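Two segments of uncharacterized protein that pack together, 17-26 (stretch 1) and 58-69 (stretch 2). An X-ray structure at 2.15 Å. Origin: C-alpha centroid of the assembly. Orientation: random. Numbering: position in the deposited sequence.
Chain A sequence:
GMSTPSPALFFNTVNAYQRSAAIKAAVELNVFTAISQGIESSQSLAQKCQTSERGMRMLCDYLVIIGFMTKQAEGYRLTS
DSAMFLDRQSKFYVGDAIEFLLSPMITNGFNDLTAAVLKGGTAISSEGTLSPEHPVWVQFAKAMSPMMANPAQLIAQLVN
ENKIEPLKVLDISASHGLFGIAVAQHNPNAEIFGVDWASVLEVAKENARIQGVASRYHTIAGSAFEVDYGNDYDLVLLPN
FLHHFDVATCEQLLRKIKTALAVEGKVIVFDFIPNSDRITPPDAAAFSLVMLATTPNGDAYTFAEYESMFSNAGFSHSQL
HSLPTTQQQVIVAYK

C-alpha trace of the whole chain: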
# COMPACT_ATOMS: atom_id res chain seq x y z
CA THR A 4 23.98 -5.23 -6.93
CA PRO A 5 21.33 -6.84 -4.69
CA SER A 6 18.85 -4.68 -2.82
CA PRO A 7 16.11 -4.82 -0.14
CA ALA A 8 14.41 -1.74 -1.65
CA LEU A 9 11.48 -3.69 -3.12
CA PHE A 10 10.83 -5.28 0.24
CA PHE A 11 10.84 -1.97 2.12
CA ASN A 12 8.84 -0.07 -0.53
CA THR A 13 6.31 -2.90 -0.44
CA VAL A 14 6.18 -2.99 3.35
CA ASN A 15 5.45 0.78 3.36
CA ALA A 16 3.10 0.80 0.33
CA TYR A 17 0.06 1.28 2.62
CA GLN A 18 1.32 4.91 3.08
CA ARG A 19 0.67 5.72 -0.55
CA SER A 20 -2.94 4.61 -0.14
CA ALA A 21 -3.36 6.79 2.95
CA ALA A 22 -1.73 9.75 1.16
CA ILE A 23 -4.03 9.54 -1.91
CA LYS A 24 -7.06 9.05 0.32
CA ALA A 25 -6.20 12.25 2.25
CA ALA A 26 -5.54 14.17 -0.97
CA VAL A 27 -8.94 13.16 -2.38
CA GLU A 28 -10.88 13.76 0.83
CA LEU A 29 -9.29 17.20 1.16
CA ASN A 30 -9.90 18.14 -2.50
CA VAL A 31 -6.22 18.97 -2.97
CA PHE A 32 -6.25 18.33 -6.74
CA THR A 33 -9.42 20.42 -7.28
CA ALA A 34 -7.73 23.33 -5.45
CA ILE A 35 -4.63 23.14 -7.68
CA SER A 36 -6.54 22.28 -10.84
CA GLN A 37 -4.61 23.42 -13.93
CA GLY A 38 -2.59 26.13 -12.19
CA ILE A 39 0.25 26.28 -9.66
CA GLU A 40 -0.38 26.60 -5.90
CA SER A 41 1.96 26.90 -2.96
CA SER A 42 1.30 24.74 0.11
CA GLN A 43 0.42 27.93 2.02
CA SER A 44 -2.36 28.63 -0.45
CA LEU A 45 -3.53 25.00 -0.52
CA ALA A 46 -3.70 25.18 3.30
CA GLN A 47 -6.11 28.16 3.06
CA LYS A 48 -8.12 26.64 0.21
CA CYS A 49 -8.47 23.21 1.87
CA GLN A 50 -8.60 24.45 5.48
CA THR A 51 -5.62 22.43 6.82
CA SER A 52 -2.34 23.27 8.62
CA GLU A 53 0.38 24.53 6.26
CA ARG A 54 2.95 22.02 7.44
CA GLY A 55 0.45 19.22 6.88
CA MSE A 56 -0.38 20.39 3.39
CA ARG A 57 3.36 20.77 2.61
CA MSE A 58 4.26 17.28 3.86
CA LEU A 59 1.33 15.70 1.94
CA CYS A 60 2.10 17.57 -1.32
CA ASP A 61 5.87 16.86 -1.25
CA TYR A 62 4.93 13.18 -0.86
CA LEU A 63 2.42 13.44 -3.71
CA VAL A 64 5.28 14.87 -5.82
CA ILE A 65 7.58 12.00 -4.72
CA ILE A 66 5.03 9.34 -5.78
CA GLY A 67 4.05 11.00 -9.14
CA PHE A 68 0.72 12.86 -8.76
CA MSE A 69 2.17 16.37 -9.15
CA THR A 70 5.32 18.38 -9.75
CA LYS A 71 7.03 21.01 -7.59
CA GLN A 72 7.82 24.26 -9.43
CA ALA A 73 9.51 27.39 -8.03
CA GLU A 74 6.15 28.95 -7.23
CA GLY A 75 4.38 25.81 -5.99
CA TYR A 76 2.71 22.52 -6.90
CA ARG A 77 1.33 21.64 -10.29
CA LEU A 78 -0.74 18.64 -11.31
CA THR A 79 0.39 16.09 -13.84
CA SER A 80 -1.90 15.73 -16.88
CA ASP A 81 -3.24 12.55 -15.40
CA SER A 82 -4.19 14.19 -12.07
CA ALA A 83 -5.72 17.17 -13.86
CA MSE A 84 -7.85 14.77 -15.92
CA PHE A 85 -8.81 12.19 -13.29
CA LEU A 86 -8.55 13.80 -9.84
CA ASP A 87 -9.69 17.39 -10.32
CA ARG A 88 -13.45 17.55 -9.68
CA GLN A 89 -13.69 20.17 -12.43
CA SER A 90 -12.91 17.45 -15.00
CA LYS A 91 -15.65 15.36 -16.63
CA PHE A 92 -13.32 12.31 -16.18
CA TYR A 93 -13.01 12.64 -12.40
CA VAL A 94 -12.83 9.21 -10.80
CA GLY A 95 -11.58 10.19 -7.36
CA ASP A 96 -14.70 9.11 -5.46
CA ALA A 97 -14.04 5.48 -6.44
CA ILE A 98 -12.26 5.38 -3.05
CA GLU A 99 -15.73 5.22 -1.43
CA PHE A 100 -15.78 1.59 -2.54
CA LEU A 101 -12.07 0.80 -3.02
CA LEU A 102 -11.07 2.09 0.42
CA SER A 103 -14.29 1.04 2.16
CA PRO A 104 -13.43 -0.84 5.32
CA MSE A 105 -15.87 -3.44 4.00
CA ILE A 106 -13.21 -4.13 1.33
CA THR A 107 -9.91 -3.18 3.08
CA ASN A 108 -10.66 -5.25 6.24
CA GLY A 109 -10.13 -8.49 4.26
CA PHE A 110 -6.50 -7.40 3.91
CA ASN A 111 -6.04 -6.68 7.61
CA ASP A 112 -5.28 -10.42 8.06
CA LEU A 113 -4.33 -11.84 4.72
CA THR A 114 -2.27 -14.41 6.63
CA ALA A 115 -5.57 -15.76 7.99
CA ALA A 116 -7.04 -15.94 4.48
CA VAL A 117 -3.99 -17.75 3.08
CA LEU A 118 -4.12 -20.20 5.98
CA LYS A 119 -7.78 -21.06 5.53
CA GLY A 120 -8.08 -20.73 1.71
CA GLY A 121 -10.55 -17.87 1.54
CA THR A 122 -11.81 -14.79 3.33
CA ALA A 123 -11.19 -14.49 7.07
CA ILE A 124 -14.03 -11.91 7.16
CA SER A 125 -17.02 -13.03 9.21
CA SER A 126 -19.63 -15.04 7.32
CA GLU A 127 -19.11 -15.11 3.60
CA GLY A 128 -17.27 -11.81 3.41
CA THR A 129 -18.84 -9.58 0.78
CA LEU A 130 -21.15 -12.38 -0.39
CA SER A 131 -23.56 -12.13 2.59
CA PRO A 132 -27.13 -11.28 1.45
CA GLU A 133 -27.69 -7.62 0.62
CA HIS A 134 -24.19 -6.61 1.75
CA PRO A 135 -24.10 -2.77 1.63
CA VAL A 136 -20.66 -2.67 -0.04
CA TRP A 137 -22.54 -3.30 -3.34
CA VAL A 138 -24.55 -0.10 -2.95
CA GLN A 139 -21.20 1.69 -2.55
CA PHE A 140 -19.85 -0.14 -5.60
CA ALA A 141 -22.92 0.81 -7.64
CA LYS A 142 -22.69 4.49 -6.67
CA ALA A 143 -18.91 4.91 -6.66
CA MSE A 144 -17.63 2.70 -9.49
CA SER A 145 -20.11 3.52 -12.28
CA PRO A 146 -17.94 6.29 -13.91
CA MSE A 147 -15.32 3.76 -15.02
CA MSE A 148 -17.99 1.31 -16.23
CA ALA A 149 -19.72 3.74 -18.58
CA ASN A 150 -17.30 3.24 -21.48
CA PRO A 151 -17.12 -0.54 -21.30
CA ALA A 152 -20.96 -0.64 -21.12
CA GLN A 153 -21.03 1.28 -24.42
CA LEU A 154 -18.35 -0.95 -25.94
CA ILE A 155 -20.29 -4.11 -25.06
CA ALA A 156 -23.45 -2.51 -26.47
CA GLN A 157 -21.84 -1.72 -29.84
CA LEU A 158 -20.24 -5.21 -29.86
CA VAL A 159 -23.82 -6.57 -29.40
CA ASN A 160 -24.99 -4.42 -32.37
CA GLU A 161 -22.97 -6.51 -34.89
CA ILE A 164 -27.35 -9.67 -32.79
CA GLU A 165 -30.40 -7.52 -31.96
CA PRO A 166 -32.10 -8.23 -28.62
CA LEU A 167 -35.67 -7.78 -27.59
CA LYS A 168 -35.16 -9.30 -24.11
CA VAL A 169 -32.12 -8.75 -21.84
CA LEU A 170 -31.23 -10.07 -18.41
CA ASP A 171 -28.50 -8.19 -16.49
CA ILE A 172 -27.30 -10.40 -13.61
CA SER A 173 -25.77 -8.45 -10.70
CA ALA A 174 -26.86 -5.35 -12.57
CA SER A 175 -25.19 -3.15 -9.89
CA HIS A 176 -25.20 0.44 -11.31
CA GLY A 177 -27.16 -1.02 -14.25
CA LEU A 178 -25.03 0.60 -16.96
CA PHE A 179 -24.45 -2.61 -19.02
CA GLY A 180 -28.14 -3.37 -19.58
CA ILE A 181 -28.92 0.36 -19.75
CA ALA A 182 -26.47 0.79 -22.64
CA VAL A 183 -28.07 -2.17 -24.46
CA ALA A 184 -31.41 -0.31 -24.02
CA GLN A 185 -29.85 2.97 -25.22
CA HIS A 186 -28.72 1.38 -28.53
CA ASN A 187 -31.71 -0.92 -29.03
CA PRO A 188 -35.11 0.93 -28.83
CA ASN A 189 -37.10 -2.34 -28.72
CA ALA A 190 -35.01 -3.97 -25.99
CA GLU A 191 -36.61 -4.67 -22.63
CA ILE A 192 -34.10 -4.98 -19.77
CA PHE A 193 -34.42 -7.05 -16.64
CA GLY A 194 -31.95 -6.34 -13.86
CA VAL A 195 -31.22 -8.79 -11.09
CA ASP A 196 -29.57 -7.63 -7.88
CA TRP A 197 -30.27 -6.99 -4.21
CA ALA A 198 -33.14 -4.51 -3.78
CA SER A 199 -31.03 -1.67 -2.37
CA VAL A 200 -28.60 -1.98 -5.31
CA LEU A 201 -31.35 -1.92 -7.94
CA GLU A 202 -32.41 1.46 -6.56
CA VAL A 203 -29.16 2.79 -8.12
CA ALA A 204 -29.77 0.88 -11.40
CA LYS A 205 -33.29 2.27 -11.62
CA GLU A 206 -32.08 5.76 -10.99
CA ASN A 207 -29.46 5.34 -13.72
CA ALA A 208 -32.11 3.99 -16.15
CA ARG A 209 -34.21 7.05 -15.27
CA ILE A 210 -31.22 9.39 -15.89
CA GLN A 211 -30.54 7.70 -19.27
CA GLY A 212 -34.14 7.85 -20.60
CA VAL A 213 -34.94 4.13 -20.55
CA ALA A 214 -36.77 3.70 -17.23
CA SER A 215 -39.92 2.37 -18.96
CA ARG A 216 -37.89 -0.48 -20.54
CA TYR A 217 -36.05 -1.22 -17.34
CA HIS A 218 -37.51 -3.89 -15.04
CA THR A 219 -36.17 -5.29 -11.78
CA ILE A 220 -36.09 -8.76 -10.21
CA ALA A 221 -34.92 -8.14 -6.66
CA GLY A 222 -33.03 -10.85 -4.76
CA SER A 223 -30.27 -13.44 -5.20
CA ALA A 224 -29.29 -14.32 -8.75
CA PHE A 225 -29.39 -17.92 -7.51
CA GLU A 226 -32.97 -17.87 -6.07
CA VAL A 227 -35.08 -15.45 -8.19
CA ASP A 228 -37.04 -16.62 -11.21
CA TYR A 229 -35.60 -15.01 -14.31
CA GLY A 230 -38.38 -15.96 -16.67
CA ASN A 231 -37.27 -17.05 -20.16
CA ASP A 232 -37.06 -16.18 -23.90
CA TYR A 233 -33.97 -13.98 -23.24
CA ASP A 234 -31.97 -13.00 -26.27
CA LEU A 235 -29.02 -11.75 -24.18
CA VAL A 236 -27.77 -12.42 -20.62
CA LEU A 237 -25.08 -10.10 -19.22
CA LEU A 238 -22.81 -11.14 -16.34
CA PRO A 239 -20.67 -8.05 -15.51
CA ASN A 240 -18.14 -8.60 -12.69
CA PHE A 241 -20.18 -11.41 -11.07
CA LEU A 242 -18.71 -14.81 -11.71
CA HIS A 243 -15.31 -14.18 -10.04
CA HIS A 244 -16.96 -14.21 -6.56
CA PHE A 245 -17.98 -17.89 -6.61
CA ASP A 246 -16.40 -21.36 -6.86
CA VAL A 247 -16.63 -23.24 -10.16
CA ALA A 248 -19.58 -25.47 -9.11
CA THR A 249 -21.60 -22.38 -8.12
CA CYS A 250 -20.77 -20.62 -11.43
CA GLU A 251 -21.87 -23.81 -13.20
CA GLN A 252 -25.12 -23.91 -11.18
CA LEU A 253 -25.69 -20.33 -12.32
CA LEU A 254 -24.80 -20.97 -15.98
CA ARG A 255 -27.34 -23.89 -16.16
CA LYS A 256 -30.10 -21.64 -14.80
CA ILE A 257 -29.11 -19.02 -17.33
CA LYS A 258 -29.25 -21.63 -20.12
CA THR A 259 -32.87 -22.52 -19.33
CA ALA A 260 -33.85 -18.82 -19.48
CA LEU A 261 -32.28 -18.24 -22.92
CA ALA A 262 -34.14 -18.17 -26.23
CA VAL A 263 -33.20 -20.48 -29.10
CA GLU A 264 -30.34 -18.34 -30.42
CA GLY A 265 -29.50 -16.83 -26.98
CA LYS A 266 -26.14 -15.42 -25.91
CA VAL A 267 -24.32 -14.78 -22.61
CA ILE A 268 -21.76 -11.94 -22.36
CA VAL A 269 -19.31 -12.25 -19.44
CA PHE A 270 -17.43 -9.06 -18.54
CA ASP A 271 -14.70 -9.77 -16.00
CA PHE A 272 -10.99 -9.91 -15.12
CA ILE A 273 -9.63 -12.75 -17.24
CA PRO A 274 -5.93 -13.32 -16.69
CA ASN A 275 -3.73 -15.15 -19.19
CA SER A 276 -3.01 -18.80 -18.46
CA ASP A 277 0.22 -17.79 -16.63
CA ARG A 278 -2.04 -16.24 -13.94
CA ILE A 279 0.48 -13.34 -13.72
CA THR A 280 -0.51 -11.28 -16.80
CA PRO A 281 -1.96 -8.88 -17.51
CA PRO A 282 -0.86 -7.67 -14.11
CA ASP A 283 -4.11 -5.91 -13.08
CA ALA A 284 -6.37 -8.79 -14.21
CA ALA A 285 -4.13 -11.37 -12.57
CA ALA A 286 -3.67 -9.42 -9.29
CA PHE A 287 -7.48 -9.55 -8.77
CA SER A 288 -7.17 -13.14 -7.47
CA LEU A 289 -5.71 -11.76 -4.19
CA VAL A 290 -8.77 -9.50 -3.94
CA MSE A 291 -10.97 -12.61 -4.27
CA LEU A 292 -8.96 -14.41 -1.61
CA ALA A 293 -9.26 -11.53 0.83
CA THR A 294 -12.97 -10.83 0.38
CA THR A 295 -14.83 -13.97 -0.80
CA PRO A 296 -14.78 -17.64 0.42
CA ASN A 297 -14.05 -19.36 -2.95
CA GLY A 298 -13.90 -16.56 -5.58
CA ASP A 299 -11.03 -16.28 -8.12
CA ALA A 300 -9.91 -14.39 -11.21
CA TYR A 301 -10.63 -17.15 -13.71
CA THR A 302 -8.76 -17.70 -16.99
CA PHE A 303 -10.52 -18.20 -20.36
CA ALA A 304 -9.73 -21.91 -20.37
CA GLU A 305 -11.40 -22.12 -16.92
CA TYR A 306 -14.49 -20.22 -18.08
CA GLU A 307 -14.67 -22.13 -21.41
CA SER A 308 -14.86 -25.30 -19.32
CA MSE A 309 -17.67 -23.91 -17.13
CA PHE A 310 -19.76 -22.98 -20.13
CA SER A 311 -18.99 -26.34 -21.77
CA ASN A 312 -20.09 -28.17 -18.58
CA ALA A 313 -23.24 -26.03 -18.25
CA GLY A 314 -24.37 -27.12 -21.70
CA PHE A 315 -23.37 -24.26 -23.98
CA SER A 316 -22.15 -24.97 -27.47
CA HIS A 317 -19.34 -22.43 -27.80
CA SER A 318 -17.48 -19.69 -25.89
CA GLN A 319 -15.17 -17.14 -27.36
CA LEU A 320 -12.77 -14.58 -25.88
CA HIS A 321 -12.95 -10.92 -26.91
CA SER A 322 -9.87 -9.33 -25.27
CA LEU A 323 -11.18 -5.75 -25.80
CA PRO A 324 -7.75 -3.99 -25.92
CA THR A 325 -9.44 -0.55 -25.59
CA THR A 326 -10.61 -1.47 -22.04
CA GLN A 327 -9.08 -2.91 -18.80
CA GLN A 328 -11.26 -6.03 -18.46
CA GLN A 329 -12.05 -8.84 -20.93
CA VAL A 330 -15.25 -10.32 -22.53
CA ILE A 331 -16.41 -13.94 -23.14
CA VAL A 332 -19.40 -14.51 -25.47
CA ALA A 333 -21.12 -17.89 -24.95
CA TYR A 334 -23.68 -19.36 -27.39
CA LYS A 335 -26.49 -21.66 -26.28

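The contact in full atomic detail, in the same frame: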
# COMPACT_ATOMS: atom_id res chain seq x y z
N TYR A 17 1.30 0.81 2.01
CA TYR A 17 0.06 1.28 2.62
C TYR A 17 0.05 2.82 2.80
O TYR A 17 -0.99 3.42 2.80
CB TYR A 17 -0.25 0.56 3.97
CG TYR A 17 0.66 1.00 5.07
CD1 TYR A 17 1.92 0.44 5.22
CD2 TYR A 17 0.29 2.04 5.91
CE1 TYR A 17 2.79 0.90 6.19
CE2 TYR A 17 1.15 2.51 6.89
CZ TYR A 17 2.39 1.95 7.03
OH TYR A 17 3.24 2.41 8.01
N GLN A 18 1.22 3.46 2.89
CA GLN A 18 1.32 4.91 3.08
C GLN A 18 0.86 5.70 1.85
O GLN A 18 0.35 6.81 1.96
CB GLN A 18 2.77 5.27 3.48
CG GLN A 18 3.16 4.67 4.86
CD GLN A 18 4.64 4.83 5.25
OE1 GLN A 18 5.44 5.39 4.50
NE2 GLN A 18 4.99 4.33 6.44
N ARG A 19 1.07 5.12 0.68
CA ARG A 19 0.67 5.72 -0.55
C ARG A 19 -0.83 5.80 -0.59
O ARG A 19 -1.38 6.82 -0.99
CB ARG A 19 1.13 4.87 -1.73
CG ARG A 19 2.62 4.71 -1.87
CD ARG A 19 2.88 3.88 -3.13
NE ARG A 19 4.01 4.40 -3.86
CZ ARG A 19 5.22 3.87 -3.85
NH1 ARG A 19 5.46 2.77 -3.13
NH2 ARG A 19 6.19 4.45 -4.56
N SER A 20 -1.48 4.70 -0.20
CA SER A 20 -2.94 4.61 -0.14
C SER A 20 -3.51 5.68 0.80
O SER A 20 -4.48 6.37 0.45
CB SER A 20 -3.42 3.22 0.34
OG SER A 20 -3.00 2.16 -0.52
N ALA A 21 -2.94 5.81 1.99
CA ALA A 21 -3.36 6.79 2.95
C ALA A 21 -3.15 8.22 2.40
O ALA A 21 -3.98 9.08 2.62
CB ALA A 21 -2.64 6.59 4.30
N ALA A 22 -2.02 8.45 1.72
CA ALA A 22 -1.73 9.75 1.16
C ALA A 22 -2.75 10.15 0.08
O ALA A 22 -3.24 11.28 0.09
CB ALA A 22 -0.31 9.81 0.61
N ILE A 23 -3.06 9.23 -0.85
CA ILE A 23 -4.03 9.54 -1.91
C ILE A 23 -5.45 9.67 -1.37
O ILE A 23 -6.23 10.48 -1.86
CB ILE A 23 -3.99 8.56 -3.12
CG1 ILE A 23 -4.65 9.21 -4.35
CG2 ILE A 23 -4.66 7.22 -2.79
CD1 ILE A 23 -4.04 10.53 -4.75
N LYS A 24 -5.78 8.89 -0.34
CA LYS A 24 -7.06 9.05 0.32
C LYS A 24 -7.18 10.45 0.94
O LYS A 24 -8.19 11.13 0.72
CB LYS A 24 -7.24 7.97 1.38
CG LYS A 24 -8.54 8.05 2.15
CD LYS A 24 -8.69 6.89 3.13
CE LYS A 24 -9.97 7.06 3.92
NZ LYS A 24 -10.37 5.83 4.56
N ALA A 25 -6.17 10.89 1.68
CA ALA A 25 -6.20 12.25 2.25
C ALA A 25 -6.29 13.33 1.19
O ALA A 25 -7.08 14.27 1.33
CB ALA A 25 -4.97 12.51 3.17
N ALA A 26 -5.51 13.20 0.13
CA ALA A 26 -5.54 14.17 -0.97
C ALA A 26 -6.95 14.29 -1.56
O ALA A 26 -7.44 15.38 -1.80
CB ALA A 26 -4.48 13.82 -2.09
N MSE A 58 3.76 18.66 3.73
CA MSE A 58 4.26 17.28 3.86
C MSE A 58 3.49 16.33 2.95
O MSE A 58 4.09 15.51 2.26
CB MSE A 58 4.21 16.86 5.32
CG MSE A 58 5.16 17.70 6.15
SE MSE A 58 4.72 17.89 8.02
CE MSE A 58 6.14 16.73 8.76
N LEU A 59 2.15 16.46 2.91
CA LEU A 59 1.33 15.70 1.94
C LEU A 59 1.73 15.96 0.47
O LEU A 59 1.89 15.03 -0.31
CB LEU A 59 -0.18 15.96 2.16
CG LEU A 59 -1.18 15.15 1.29
CD1 LEU A 59 -1.04 13.63 1.52
CD2 LEU A 59 -2.63 15.66 1.51
N CYS A 60 1.84 17.22 0.09
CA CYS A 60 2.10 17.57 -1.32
C CYS A 60 3.50 17.17 -1.77
O CYS A 60 3.66 16.70 -2.87
CB CYS A 60 1.87 19.06 -1.57
SG CYS A 60 0.09 19.53 -1.49
N ASP A 61 4.51 17.35 -0.92
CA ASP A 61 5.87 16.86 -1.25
C ASP A 61 5.83 15.35 -1.51
O ASP A 61 6.42 14.87 -2.47
CB ASP A 61 6.87 17.15 -0.14
CG ASP A 61 7.25 18.59 -0.06
OD1 ASP A 61 7.13 19.32 -1.06
OD2 ASP A 61 7.70 19.00 1.04
N TYR A 62 5.10 14.62 -0.68
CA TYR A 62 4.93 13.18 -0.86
C TYR A 62 4.20 12.86 -2.15
O TYR A 62 4.60 11.98 -2.89
CB TYR A 62 4.19 12.59 0.35
CG TYR A 62 4.14 11.08 0.41
CD1 TYR A 62 3.11 10.38 -0.19
CD2 TYR A 62 5.13 10.36 1.06
CE1 TYR A 62 3.07 8.99 -0.14
CE2 TYR A 62 5.10 8.97 1.11
CZ TYR A 62 4.07 8.30 0.51
OH TYR A 62 4.02 6.94 0.59
N LEU A 63 3.13 13.60 -2.44
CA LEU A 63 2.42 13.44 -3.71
C LEU A 63 3.30 13.74 -4.95
O LEU A 63 3.09 13.18 -5.99
CB LEU A 63 1.13 14.28 -3.73
CG LEU A 63 0.05 13.82 -2.73
CD1 LEU A 63 -1.09 14.85 -2.73
CD2 LEU A 63 -0.52 12.36 -2.94
N VAL A 64 4.27 14.64 -4.81
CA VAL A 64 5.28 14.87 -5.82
C VAL A 64 6.19 13.63 -5.91
O VAL A 64 6.37 13.05 -7.00
CB VAL A 64 6.11 16.11 -5.53
CG1 VAL A 64 7.33 16.20 -6.50
CG2 VAL A 64 5.22 17.38 -5.61
N ILE A 65 6.71 13.19 -4.77
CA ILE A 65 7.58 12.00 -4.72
C ILE A 65 6.92 10.79 -5.42
O ILE A 65 7.53 10.18 -6.26
CB ILE A 65 8.00 11.62 -3.28
CG1 ILE A 65 8.81 12.74 -2.63
CG2 ILE A 65 8.81 10.30 -3.29
CD1 ILE A 65 8.97 12.53 -1.14
N ILE A 66 5.66 10.49 -5.13
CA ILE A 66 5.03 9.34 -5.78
C ILE A 66 4.31 9.63 -7.14
O ILE A 66 3.67 8.77 -7.67
CB ILE A 66 4.15 8.56 -4.74
CG1 ILE A 66 2.82 9.27 -4.46
CG2 ILE A 66 4.94 8.40 -3.46
CD1 ILE A 66 1.90 8.54 -3.51
N GLY A 67 4.44 10.81 -7.72
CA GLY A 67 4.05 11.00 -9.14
C GLY A 67 2.73 11.68 -9.48
O GLY A 67 2.37 11.76 -10.65
N PHE A 68 1.99 12.17 -8.48
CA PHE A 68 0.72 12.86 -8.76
C PHE A 68 0.85 14.34 -9.15
O PHE A 68 -0.07 14.94 -9.70
CB PHE A 68 -0.22 12.72 -7.56
CG PHE A 68 -0.74 11.33 -7.39
CD1 PHE A 68 -1.87 10.92 -8.06
CD2 PHE A 68 -0.08 10.43 -6.58
CE1 PHE A 68 -2.34 9.62 -7.93
CE2 PHE A 68 -0.56 9.11 -6.45
CZ PHE A 68 -1.68 8.73 -7.13
N MSE A 69 1.99 14.94 -8.89
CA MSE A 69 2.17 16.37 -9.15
C MSE A 69 3.64 16.71 -9.22
O MSE A 69 4.49 15.86 -8.91
CB MSE A 69 1.49 17.21 -8.09
CG MSE A 69 1.94 16.97 -6.68
SE MSE A 69 0.72 17.92 -5.38
CE MSE A 69 -0.97 16.98 -5.80
O HOH W 1 5.83 5.50 1.71

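Stretch 1 is helical throughout and continues later in the chain. Stretch 2 is the later part of a helix, 58-65, followed by a turn. The two helix axes cross at -120° and come within 10.3 Å of each other. The backbones are nearest where Ala22 CA lies 6.7 Å from Leu59 CA. No direct hydrogen bond joins the stretches. The contact is mostly apolar, with one water bridge, and buries 470 Å² in total.

Tyr17 points away from stretch 2 and makes no contact with it. Its hydroxyl instead accepts a hydrogen bond from the neighbouring side chain, Gln18 NE2 to Tyr17 OH, at 3.0 Å. The other end of the amide, Gln18 OE1, accepts from a water. Water 1 donates to Gln18 OE1 at 2.8 Å and also bonds Tyr62 OH at 2.6 Å. The two polar groups are thus linked through solvent. Gln18 CB also packs 3.6 Å from Tyr62 OH.

Arg19 lies beside the same tyrosine. Its CA sits at the edge of the Tyr62 ring, near the ring plane, and Arg19 CG is 3.6 Å from Tyr62 OH. Arg19 N is 3.5 Å from Tyr62 OH, but the angle is too poor for a hydrogen bond. Farther out, Arg19 NE approaches Ile66 CG2 at 4.1 Å, a van der Waals contact with an apolar side chain.

Ser20 and Ala21 do not touch stretch 2. Ala22 points toward it and sits at the close approach of the backbones. Its methyl, CB, meets Tyr62 CE1 at 3.6 Å and Leu59 CD1 at 4.0 Å. Such a small side chain fits where the backbones are this near. Leu59 CD1 also rests 3.5 Å from Ala22 O, which accepts the helical hydrogen bond of Ala26 N.

The CA-to-CB bond of Ile23 points sideways to stretch 2, but the end of the side chain comes nearer. Ile23 CD1 lies over one face of the Phe68 ring, 3.8 Å from the ring centroid and 15° off the normal. This is a CH-pi contact. Phe68 lies beyond the helix, past Gly67, whose positive phi suits glycine.

Lys24 is extended and makes no contact. Ala25 CB reaches Leu59 CD2 at 4.3 Å. Ala26 closes the contact: its CB packs 3.6 Å from Leu63 CD1 and 4.4 Å from Leu59 CD2. Leu59 thus touches Ala22, Ala25 and Ala26, and Leu63 touches Ala22 and Ala26.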